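Nitrilotriacetate monooxygenase (Burkholderia pseudomallei, PDB 3SDO) probably acts as an FMN-dependent monooxygenase of the NtaA/SnaA/DszA family, using molecular oxygen to oxidise its substrate inside a TIM-barrel fold. Local coordinates at residues A[274-279]-A[370-375]; A[377-382]-A[414-419]; A[10-15]-A[394-399]; A[46-51]-A[404-409]. All coordinates share one frame; numbering follows the deposited sequence.

Overall arrangement
The four contacts lie around the closing seam of a TIM barrel, their centres about 10 to 16 Å apart. Contact 3 pairs the first strand, 11-15, with the last, 393-396, and so closes the ring. Strand 268-277, the other neighbour of 393-396, carries contact 1, where the short strand 372-373 is added to its end. Helix 375-387 follows and packs in contact 2 against helix 401-418, which also meets helix 39-51 in contact 4. Contacts 3 and 4, about 10 Å apart, each span over 350 residues and bring the N-terminal and C-terminal parts of the barrel chain together. Contacts 2, 3 and 4 interlace; contact 1 precedes contact 2 and lies within the spans of 3 and 4.

Contact 1. Residues A[274-279]-A[370-375]; sequences GPIVGA and AFIGTP
Ile276 and Ile372 face each other as a parallel bridge pair, flanked by the bridge of Val277 with Gly373. Three backbone hydrogen bonds hold the strands. Ile276 N reaches Phe371 O at 3.0 Å, the donor lying in the carbonyl plane, and Gly373 N returns a bond to Ile276 O. The third, from Gly278 N to Gly373 O (3.1 Å), comes from 40° above the carbonyl plane. Gly373 suits its place because at these backbone angles a CB would collide with the carbonyl oxygen of the residue before. The two isoleucines lie on one face of the sheet, Ile276 CB 4.2 Å from Ile372 CG1, and pack on Tyr288 of helix 281-292; Val277 points from the other face to Val378.

Thr374 ends the pairing. Its CB lies 3.9 Å from Gly278 O, the oxygen that also receives the nearly straight CA-H contact of Thr374. From CB, the methyl CG2 goes to Ala279 O at 3.5 Å, while OG1, set between backbone N and carbonyl carbon (chi1 63°), turns to the N of Ala377 and caps the helix. Pro375, which has no N-H to offer, suits the first turn and puts its CD 3.2 Å from Gly278 O. A short extra parallel strand at the end of TIM-barrel strand 268-277 leads through an N-cap threonine into barrel helix 375-387, closing a 90-residue excursion, just over half helix.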
# COMPACT_ATOMS: atom_id res chain seq x y z
N GLY A 274 -5.68 -1.27 26.14
CA GLY A 274 -4.63 -2.29 26.13
C GLY A 274 -4.72 -3.21 27.33
O GLY A 274 -3.88 -3.15 28.23
N PRO A 275 -5.72 -4.08 27.35
CA PRO A 275 -5.95 -4.94 28.52
C PRO A 275 -4.89 -6.03 28.72
O PRO A 275 -4.38 -6.58 27.76
CB PRO A 275 -7.30 -5.58 28.20
CG PRO A 275 -7.38 -5.53 26.70
CD PRO A 275 -6.79 -4.24 26.35
N ILE A 276 -4.63 -6.36 29.98
CA ILE A 276 -3.73 -7.43 30.35
C ILE A 276 -4.45 -8.34 31.32
O ILE A 276 -4.88 -7.90 32.40
CB ILE A 276 -2.47 -6.86 31.03
CG1 ILE A 276 -1.77 -5.84 30.12
CG2 ILE A 276 -1.51 -8.00 31.45
CD1 ILE A 276 -0.48 -5.23 30.74
N VAL A 277 -4.60 -9.61 30.96
CA VAL A 277 -5.45 -10.52 31.72
C VAL A 277 -4.66 -11.72 32.20
O VAL A 277 -3.67 -12.12 31.57
CB VAL A 277 -6.69 -10.99 30.89
CG1 VAL A 277 -7.57 -9.78 30.50
CG2 VAL A 277 -6.24 -11.72 29.64
N GLY A 278 -5.09 -12.25 33.34
CA GLY A 278 -4.57 -13.47 33.92
C GLY A 278 -5.70 -14.11 34.71
O GLY A 278 -6.72 -13.48 34.94
N ALA A 279 -5.51 -15.36 35.13
CA ALA A 279 -6.58 -16.11 35.79
C ALA A 279 -6.85 -15.56 37.17
O ALA A 279 -7.95 -15.68 37.70
CB ALA A 279 -6.20 -17.59 35.89
N ALA A 370 -7.73 -0.63 35.76
CA ALA A 370 -9.09 -1.18 35.56
C ALA A 370 -9.13 -2.22 34.43
O ALA A 370 -9.98 -3.11 34.46
CB ALA A 370 -10.13 -0.06 35.33
N PHE A 371 -8.20 -2.12 33.46
CA PHE A 371 -8.11 -3.12 32.38
C PHE A 371 -6.98 -4.15 32.60
O PHE A 371 -6.55 -4.82 31.66
CB PHE A 371 -7.95 -2.44 31.01
CG PHE A 371 -9.15 -1.66 30.58
CD1 PHE A 371 -10.28 -2.30 30.12
CD2 PHE A 371 -9.15 -0.28 30.61
CE1 PHE A 371 -11.41 -1.58 29.73
CE2 PHE A 371 -10.27 0.44 30.22
CZ PHE A 371 -11.40 -0.23 29.76
N ILE A 372 -6.52 -4.29 33.85
CA ILE A 372 -5.53 -5.29 34.24
C ILE A 372 -6.12 -6.17 35.35
O ILE A 372 -6.39 -5.70 36.47
CB ILE A 372 -4.21 -4.62 34.73
CG1 ILE A 372 -3.61 -3.74 33.62
CG2 ILE A 372 -3.18 -5.65 35.14
CD1 ILE A 372 -2.46 -2.81 34.13
N GLY A 373 -6.35 -7.45 35.05
CA GLY A 373 -6.95 -8.37 36.03
C GLY A 373 -7.52 -9.61 35.38
O GLY A 373 -7.05 -10.02 34.33
N THR A 374 -8.53 -10.20 36.01
CA THR A 374 -9.12 -11.43 35.50
C THR A 374 -10.00 -11.18 34.29
O THR A 374 -10.52 -10.05 34.11
CB THR A 374 -9.98 -12.10 36.55
OG1 THR A 374 -11.07 -11.22 36.85
CG2 THR A 374 -9.13 -12.43 37.83
N PRO A 375 -10.22 -12.22 33.47
CA PRO A 375 -11.14 -12.05 32.35
C PRO A 375 -12.50 -11.45 32.73
O PRO A 375 -12.99 -10.56 32.04
CB PRO A 375 -11.29 -13.47 31.79
CG PRO A 375 -9.96 -14.14 32.13
CD PRO A 375 -9.49 -13.50 33.42

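Contact 2. Residues A[377-382]-A[414-419]; sequences AVASEM and PVLSAR
Ser380 and Arg419 meet at the outer margin of two neighbouring barrel helices, 375-387 and 401-418, whose local axes pass 9.6 Å apart at -59°. The guanidinium comes end-on, with Ser380 OG at its edge and only 1° out of its plane. NH2 reaches OG at 2.8 Å and NH1 reaches the same oxygen at 3.0 Å, so one hydroxyl accepts from both donors. The bend at chi3 (70°) sets NE off the line of the aliphatic chain, which otherwise runs extended.

Beneath this polar edge, Ala379 points its CB toward the other helix. This CB has Val415 CG1 and Leu416 CD2 each at 3.7 Å, one branch from each of two consecutive residues, and a methyl is small enough to fit between them. Leu416 divides its branches: CD2 serves Ala379, while CD1 lies 4.2 Å from Met382 SD. The thioether, long and flexible, continues inward to Pro275 and Ile273 of the barrel strand.

Ser380 OG is also hydrogen-bonded to Glu376 O, which can only accept, so the hydroxyl's hydrogen can go there. Arg419 NH1 forms a salt bridge with Glu376 OE1. The arginine links the end of helix 401-418 to two successive turns of its neighbour, and the carboxylate probably balances its charge.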
# COMPACT_ATOMS: atom_id res chain seq x y z
N ALA A 377 -13.29 -9.54 35.38
CA ALA A 377 -13.15 -8.14 35.81
C ALA A 377 -12.90 -7.22 34.64
O ALA A 377 -13.49 -6.15 34.55
CB ALA A 377 -12.03 -7.98 36.87
N VAL A 378 -12.04 -7.65 33.71
CA VAL A 378 -11.72 -6.84 32.54
C VAL A 378 -12.94 -6.71 31.62
O VAL A 378 -13.20 -5.64 31.07
CB VAL A 378 -10.48 -7.45 31.78
CG1 VAL A 378 -10.33 -6.85 30.38
CG2 VAL A 378 -9.20 -7.23 32.62
N ALA A 379 -13.68 -7.80 31.44
CA ALA A 379 -14.94 -7.76 30.68
C ALA A 379 -15.96 -6.81 31.32
O ALA A 379 -16.62 -6.05 30.61
CB ALA A 379 -15.55 -9.17 30.51
N SER A 380 -16.07 -6.86 32.65
CA SER A 380 -16.97 -5.99 33.38
C SER A 380 -16.67 -4.50 33.12
O SER A 380 -17.59 -3.71 33.00
CB SER A 380 -16.95 -6.29 34.89
OG SER A 380 -17.63 -7.51 35.18
N GLU A 381 -15.38 -4.15 33.04
CA GLU A 381 -14.98 -2.75 32.80
C GLU A 381 -15.31 -2.34 31.36
O GLU A 381 -15.80 -1.23 31.12
CB GLU A 381 -13.49 -2.58 33.08
CG GLU A 381 -12.95 -1.18 32.89
CD GLU A 381 -13.46 -0.16 33.90
OE1 GLU A 381 -14.22 -0.52 34.83
OE2 GLU A 381 -13.08 1.02 33.76
N MET A 382 -15.07 -3.22 30.40
CA MET A 382 -15.48 -2.96 29.01
C MET A 382 -16.98 -2.76 28.92
O MET A 382 -17.45 -1.85 28.22
CB MET A 382 -15.05 -4.08 28.05
CG MET A 382 -13.53 -4.21 27.92
SD MET A 382 -12.99 -5.63 26.93
CE MET A 382 -11.24 -5.55 27.33
N PRO A 414 -14.73 -14.85 25.07
CA PRO A 414 -15.73 -15.84 25.48
C PRO A 414 -16.54 -15.43 26.72
O PRO A 414 -17.70 -15.78 26.81
CB PRO A 414 -14.87 -17.08 25.78
CG PRO A 414 -13.70 -16.89 24.90
CD PRO A 414 -13.39 -15.45 25.01
N VAL A 415 -15.94 -14.70 27.65
CA VAL A 415 -16.66 -14.12 28.78
C VAL A 415 -17.66 -13.07 28.30
O VAL A 415 -18.82 -13.07 28.69
CB VAL A 415 -15.70 -13.47 29.81
CG1 VAL A 415 -16.49 -12.68 30.89
CG2 VAL A 415 -14.80 -14.55 30.43
N LEU A 416 -17.23 -12.19 27.40
CA LEU A 416 -18.17 -11.20 26.85
C LEU A 416 -19.34 -11.87 26.12
O LEU A 416 -20.50 -11.45 26.29
CB LEU A 416 -17.47 -10.20 25.94
CG LEU A 416 -16.58 -9.15 26.57
CD1 LEU A 416 -15.84 -8.37 25.46
CD2 LEU A 416 -17.41 -8.20 27.44
N SER A 417 -19.04 -12.90 25.33
CA SER A 417 -20.07 -13.65 24.61
C SER A 417 -21.07 -14.28 25.60
O SER A 417 -22.28 -14.18 25.41
CB SER A 417 -19.48 -14.75 23.70
OG SER A 417 -18.66 -14.21 22.67
N ALA A 418 -20.56 -14.91 26.65
CA ALA A 418 -21.42 -15.52 27.66
C ALA A 418 -22.36 -14.52 28.34
O ALA A 418 -23.47 -14.90 28.75
CB ALA A 418 -20.57 -16.25 28.69
N ARG A 419 -21.94 -13.26 28.44
CA ARG A 419 -22.74 -12.20 29.06
C ARG A 419 -23.60 -11.40 28.07
O ARG A 419 -24.27 -10.45 28.48
CB ARG A 419 -21.82 -11.27 29.86
CG ARG A 419 -21.05 -12.03 30.93
CD ARG A 419 -19.85 -11.26 31.52
NE ARG A 419 -20.26 -10.14 32.34
CZ ARG A 419 -19.45 -9.44 33.13
NH1 ARG A 419 -18.15 -9.77 33.27
NH2 ARG A 419 -19.95 -8.42 33.81

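Contact 3. Residues A[10-15]-A[394-399]; sequences IHFGVL and FMLGLP
Phe12 and Phe394 stand beside each other on one face of a parallel strand pair, ring centres 5.9 Å apart and planes inclined at 32°, neither stacked nor edge-to-face. This is the tight part. Phe394 CD2 touches Phe12 CE1 at 3.8 Å and Ile10 CG2 at 3.6 Å, while Leu396 brings CD1 to 3.8 Å from Phe12 CD1, the two side chains crossing obliquely. Large apolar residues suit this face because helices 375-387 and 401-418 cover it, with Phe408 meeting the Phe12 ring edge-to-face. On the opposite face Met395 folds back (chi2 80°) and sets SD beside Gly13, which has no side chain in the way.

Four backbone bonds run the length of the pair, among them a nearly straight one from Leu396 N to Gly13 O at 2.8 Å. Near Leu15 and Gly397, at the more exposed end, a water joins both chains: it donates to Leu15 O (2.7 Å) and Leu396 O and accepts from Leu398 N.

First and last strands are thus stitched together to close the barrel. The water satisfies polar backbone groups at the end where the Leu15 side chain lies about 7 Å from that of Thr98, a predicted FMN-binding residue.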
# COMPACT_ATOMS: atom_id res chain seq x y z
N ILE A 10 -20.42 -5.76 21.39
CA ILE A 10 -19.34 -4.78 21.44
C ILE A 10 -18.43 -5.01 20.24
O ILE A 10 -17.89 -6.11 20.07
CB ILE A 10 -18.57 -4.88 22.76
CG1 ILE A 10 -19.52 -4.59 23.92
CG2 ILE A 10 -17.33 -3.93 22.74
CD1 ILE A 10 -18.91 -4.81 25.31
N HIS A 11 -18.31 -4.01 19.36
CA HIS A 11 -17.42 -4.13 18.20
C HIS A 11 -15.95 -4.03 18.64
O HIS A 11 -15.62 -3.27 19.54
CB HIS A 11 -17.70 -3.01 17.18
CG HIS A 11 -19.12 -2.95 16.69
ND1 HIS A 11 -19.59 -3.75 15.67
CD2 HIS A 11 -20.16 -2.16 17.06
CE1 HIS A 11 -20.87 -3.47 15.45
NE2 HIS A 11 -21.23 -2.50 16.28
N PHE A 12 -15.07 -4.77 17.97
CA PHE A 12 -13.63 -4.64 18.20
C PHE A 12 -12.86 -4.48 16.92
O PHE A 12 -13.16 -5.11 15.90
CB PHE A 12 -13.09 -5.87 18.91
CG PHE A 12 -13.54 -5.96 20.34
CD1 PHE A 12 -12.82 -5.37 21.34
CD2 PHE A 12 -14.70 -6.64 20.66
CE1 PHE A 12 -13.25 -5.44 22.67
CE2 PHE A 12 -15.13 -6.73 21.95
CZ PHE A 12 -14.39 -6.11 22.97
N GLY A 13 -11.82 -3.66 17.01
CA GLY A 13 -10.77 -3.61 16.01
C GLY A 13 -9.46 -3.94 16.69
O GLY A 13 -9.34 -3.80 17.90
N VAL A 14 -8.45 -4.36 15.92
CA VAL A 14 -7.12 -4.58 16.48
C VAL A 14 -6.07 -3.78 15.72
O VAL A 14 -5.94 -3.88 14.48
CB VAL A 14 -6.76 -6.10 16.57
CG1 VAL A 14 -6.80 -6.77 15.21
CG2 VAL A 14 -5.45 -6.31 17.23
N LEU A 15 -5.38 -2.93 16.48
CA LEU A 15 -4.20 -2.23 16.01
C LEU A 15 -3.07 -3.23 15.95
O LEU A 15 -2.64 -3.75 16.98
CB LEU A 15 -3.81 -1.10 16.98
CG LEU A 15 -2.39 -0.51 16.78
CD1 LEU A 15 -2.32 0.18 15.41
CD2 LEU A 15 -1.93 0.45 17.91
N PHE A 394 -14.22 -1.10 20.88
CA PHE A 394 -12.87 -0.76 21.30
C PHE A 394 -11.83 -1.02 20.23
O PHE A 394 -11.93 -1.98 19.48
CB PHE A 394 -12.48 -1.54 22.54
CG PHE A 394 -13.36 -1.28 23.71
CD1 PHE A 394 -13.12 -0.19 24.52
CD2 PHE A 394 -14.43 -2.11 24.00
CE1 PHE A 394 -13.96 0.08 25.62
CE2 PHE A 394 -15.27 -1.84 25.07
CZ PHE A 394 -15.01 -0.74 25.90
N MET A 395 -10.82 -0.16 20.18
CA MET A 395 -9.61 -0.40 19.39
C MET A 395 -8.57 -1.05 20.30
O MET A 395 -8.05 -0.39 21.21
CB MET A 395 -9.10 0.94 18.85
CG MET A 395 -7.95 0.84 17.87
SD MET A 395 -8.46 0.42 16.18
CE MET A 395 -9.34 1.92 15.63
N LEU A 396 -8.26 -2.31 20.06
CA LEU A 396 -7.29 -3.04 20.89
C LEU A 396 -5.89 -2.67 20.47
O LEU A 396 -5.49 -2.90 19.33
CB LEU A 396 -7.50 -4.54 20.76
CG LEU A 396 -8.90 -5.00 21.14
CD1 LEU A 396 -9.20 -6.35 20.50
CD2 LEU A 396 -9.03 -5.06 22.68
N GLY A 397 -5.15 -2.06 21.40
CA GLY A 397 -3.75 -1.70 21.22
C GLY A 397 -2.95 -2.45 22.25
O GLY A 397 -2.61 -1.89 23.29
N LEU A 398 -2.66 -3.72 21.98
CA LEU A 398 -2.09 -4.58 23.01
C LEU A 398 -0.59 -4.31 23.16
O LEU A 398 0.11 -4.15 22.17
CB LEU A 398 -2.36 -6.06 22.72
CG LEU A 398 -3.86 -6.35 22.82
CD1 LEU A 398 -4.30 -7.39 21.82
CD2 LEU A 398 -4.25 -6.71 24.28
N PRO A 399 -0.11 -4.24 24.41
CA PRO A 399 1.29 -3.91 24.63
C PRO A 399 2.26 -4.82 23.83
O PRO A 399 3.23 -4.34 23.25
CB PRO A 399 1.46 -4.11 26.16
CG PRO A 399 0.16 -3.84 26.71
CD PRO A 399 -0.83 -4.39 25.69
O HOH W 1 -3.03 -4.74 19.46

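Contact 4. Residues A[46-51]-A[404-409]; sequences ARRAEN and GLDDFV
Helices 46-51 and 404-409, which meet through Arg48, Leu405, Asp406 and Val409, run almost parallel, their local axes inclined by 10° and 10.4 Å apart. They belong to the first and last helices of the TIM barrel's outer layer, side by side because the strands that precede them, 11-15 and 393-396, are also neighbours.

On the inner side the packing is apolar. Leu405 is long enough for its CD2 to reach the other helix, 4.1 Å from Arg48 CB and 4.5 Å from Ala49 CB. The small Ala49 lies beside this methyl, and its CA is 7.3 Å from that of Val409.

Arg48 reaches over the more exposed side. Its CG is anti to the backbone N, a bend at chi2 (74°) turns CD aside, and the Arg48 and Asp406 side chains cross at about a right angle. NE lies 3.2 Å from Asp406 OD1, a salt bridge whose hydrogen bond is weak because the N-H points well off the oxygen; guanidinium and carboxylate planes differ by 33°. Both groups have stronger partners outside this pair: Arg48 NH2 bridges to Asp410, and Asp406 OD1 to Arg45. The result is a small charge network along the groove, its arginines and aspartates probably balancing one another. Val409 CG2 and Asp406 CA lie over one face of the Arg48 guanidinium, the methyl 3.2 Å from Arg48 NH1.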
# COMPACT_ATOMS: atom_id res chain seq x y z
N ALA A 46 -3.47 -11.24 12.02
CA ALA A 46 -4.73 -10.90 11.36
C ALA A 46 -5.70 -12.09 11.37
O ALA A 46 -6.89 -11.91 11.64
CB ALA A 46 -4.50 -10.39 9.91
N ARG A 47 -5.17 -13.29 11.12
CA ARG A 47 -6.00 -14.51 11.13
C ARG A 47 -6.51 -14.87 12.51
O ARG A 47 -7.65 -15.26 12.68
CB ARG A 47 -5.25 -15.69 10.51
CG ARG A 47 -5.14 -15.56 9.00
CD ARG A 47 -4.31 -16.66 8.43
NE ARG A 47 -4.40 -16.73 6.97
CZ ARG A 47 -3.60 -17.48 6.22
NH1 ARG A 47 -2.62 -18.19 6.79
NH2 ARG A 47 -3.78 -17.53 4.91
N ARG A 48 -5.65 -14.70 13.50
CA ARG A 48 -6.02 -14.90 14.91
C ARG A 48 -7.19 -14.01 15.28
O ARG A 48 -8.17 -14.46 15.88
CB ARG A 48 -4.81 -14.59 15.79
CG ARG A 48 -4.89 -15.12 17.21
CD ARG A 48 -4.68 -16.61 17.23
NE ARG A 48 -4.29 -17.09 18.55
CZ ARG A 48 -5.12 -17.50 19.50
NH1 ARG A 48 -6.43 -17.52 19.32
NH2 ARG A 48 -4.62 -17.93 20.64
N ALA A 49 -7.09 -12.73 14.93
CA ALA A 49 -8.18 -11.79 15.20
C ALA A 49 -9.45 -12.14 14.41
O ALA A 49 -10.55 -12.16 14.98
CB ALA A 49 -7.73 -10.34 14.89
N GLU A 50 -9.29 -12.44 13.13
CA GLU A 50 -10.42 -12.76 12.26
C GLU A 50 -11.17 -13.99 12.78
O GLU A 50 -12.40 -14.03 12.80
CB GLU A 50 -9.94 -13.01 10.83
CG GLU A 50 -11.05 -13.39 9.86
CD GLU A 50 -10.56 -13.52 8.43
OE1 GLU A 50 -9.78 -14.47 8.14
OE2 GLU A 50 -10.92 -12.66 7.59
N ASN A 51 -10.43 -15.01 13.18
CA ASN A 51 -11.07 -16.24 13.64
C ASN A 51 -11.87 -16.04 14.95
O ASN A 51 -12.77 -16.83 15.24
CB ASN A 51 -10.02 -17.33 13.82
CG ASN A 51 -9.48 -17.85 12.51
OD1 ASN A 51 -10.05 -17.60 11.43
ND2 ASN A 51 -8.41 -18.65 12.59
N GLY A 404 -0.50 -10.82 24.12
CA GLY A 404 -1.61 -9.89 24.34
C GLY A 404 -2.88 -10.27 23.59
O GLY A 404 -3.98 -10.33 24.17
N LEU A 405 -2.76 -10.49 22.28
CA LEU A 405 -3.92 -10.87 21.50
C LEU A 405 -4.41 -12.28 21.83
O LEU A 405 -5.61 -12.51 21.92
CB LEU A 405 -3.62 -10.77 20.00
CG LEU A 405 -4.77 -11.02 19.02
CD1 LEU A 405 -5.88 -9.98 19.16
CD2 LEU A 405 -4.20 -10.98 17.60
N ASP A 406 -3.48 -13.23 22.00
CA ASP A 406 -3.85 -14.59 22.36
C ASP A 406 -4.71 -14.59 23.63
O ASP A 406 -5.78 -15.20 23.66
CB ASP A 406 -2.63 -15.47 22.61
CG ASP A 406 -1.81 -15.72 21.36
OD1 ASP A 406 -2.24 -15.36 20.25
OD2 ASP A 406 -0.73 -16.30 21.49
N ASP A 407 -4.24 -13.91 24.67
CA ASP A 407 -4.99 -13.83 25.94
C ASP A 407 -6.35 -13.23 25.74
O ASP A 407 -7.36 -13.71 26.30
CB ASP A 407 -4.27 -12.97 26.98
CG ASP A 407 -3.04 -13.64 27.58
OD1 ASP A 407 -2.79 -14.82 27.31
OD2 ASP A 407 -2.29 -12.93 28.31
N PHE A 408 -6.41 -12.13 24.98
CA PHE A 408 -7.66 -11.43 24.82
C PHE A 408 -8.68 -12.30 24.09
O PHE A 408 -9.82 -12.44 24.54
CB PHE A 408 -7.45 -10.10 24.09
CG PHE A 408 -8.71 -9.34 23.90
CD1 PHE A 408 -9.45 -9.48 22.74
CD2 PHE A 408 -9.20 -8.52 24.92
CE1 PHE A 408 -10.65 -8.81 22.58
CE2 PHE A 408 -10.39 -7.85 24.76
CZ PHE A 408 -11.12 -8.00 23.59
N VAL A 409 -8.28 -12.91 22.98
CA VAL A 409 -9.23 -13.70 22.19
C VAL A 409 -9.61 -15.00 22.87
O VAL A 409 -10.75 -15.44 22.77
CB VAL A 409 -8.75 -13.96 20.71
CG1 VAL A 409 -8.55 -12.64 19.97
CG2 VAL A 409 -7.49 -14.78 20.67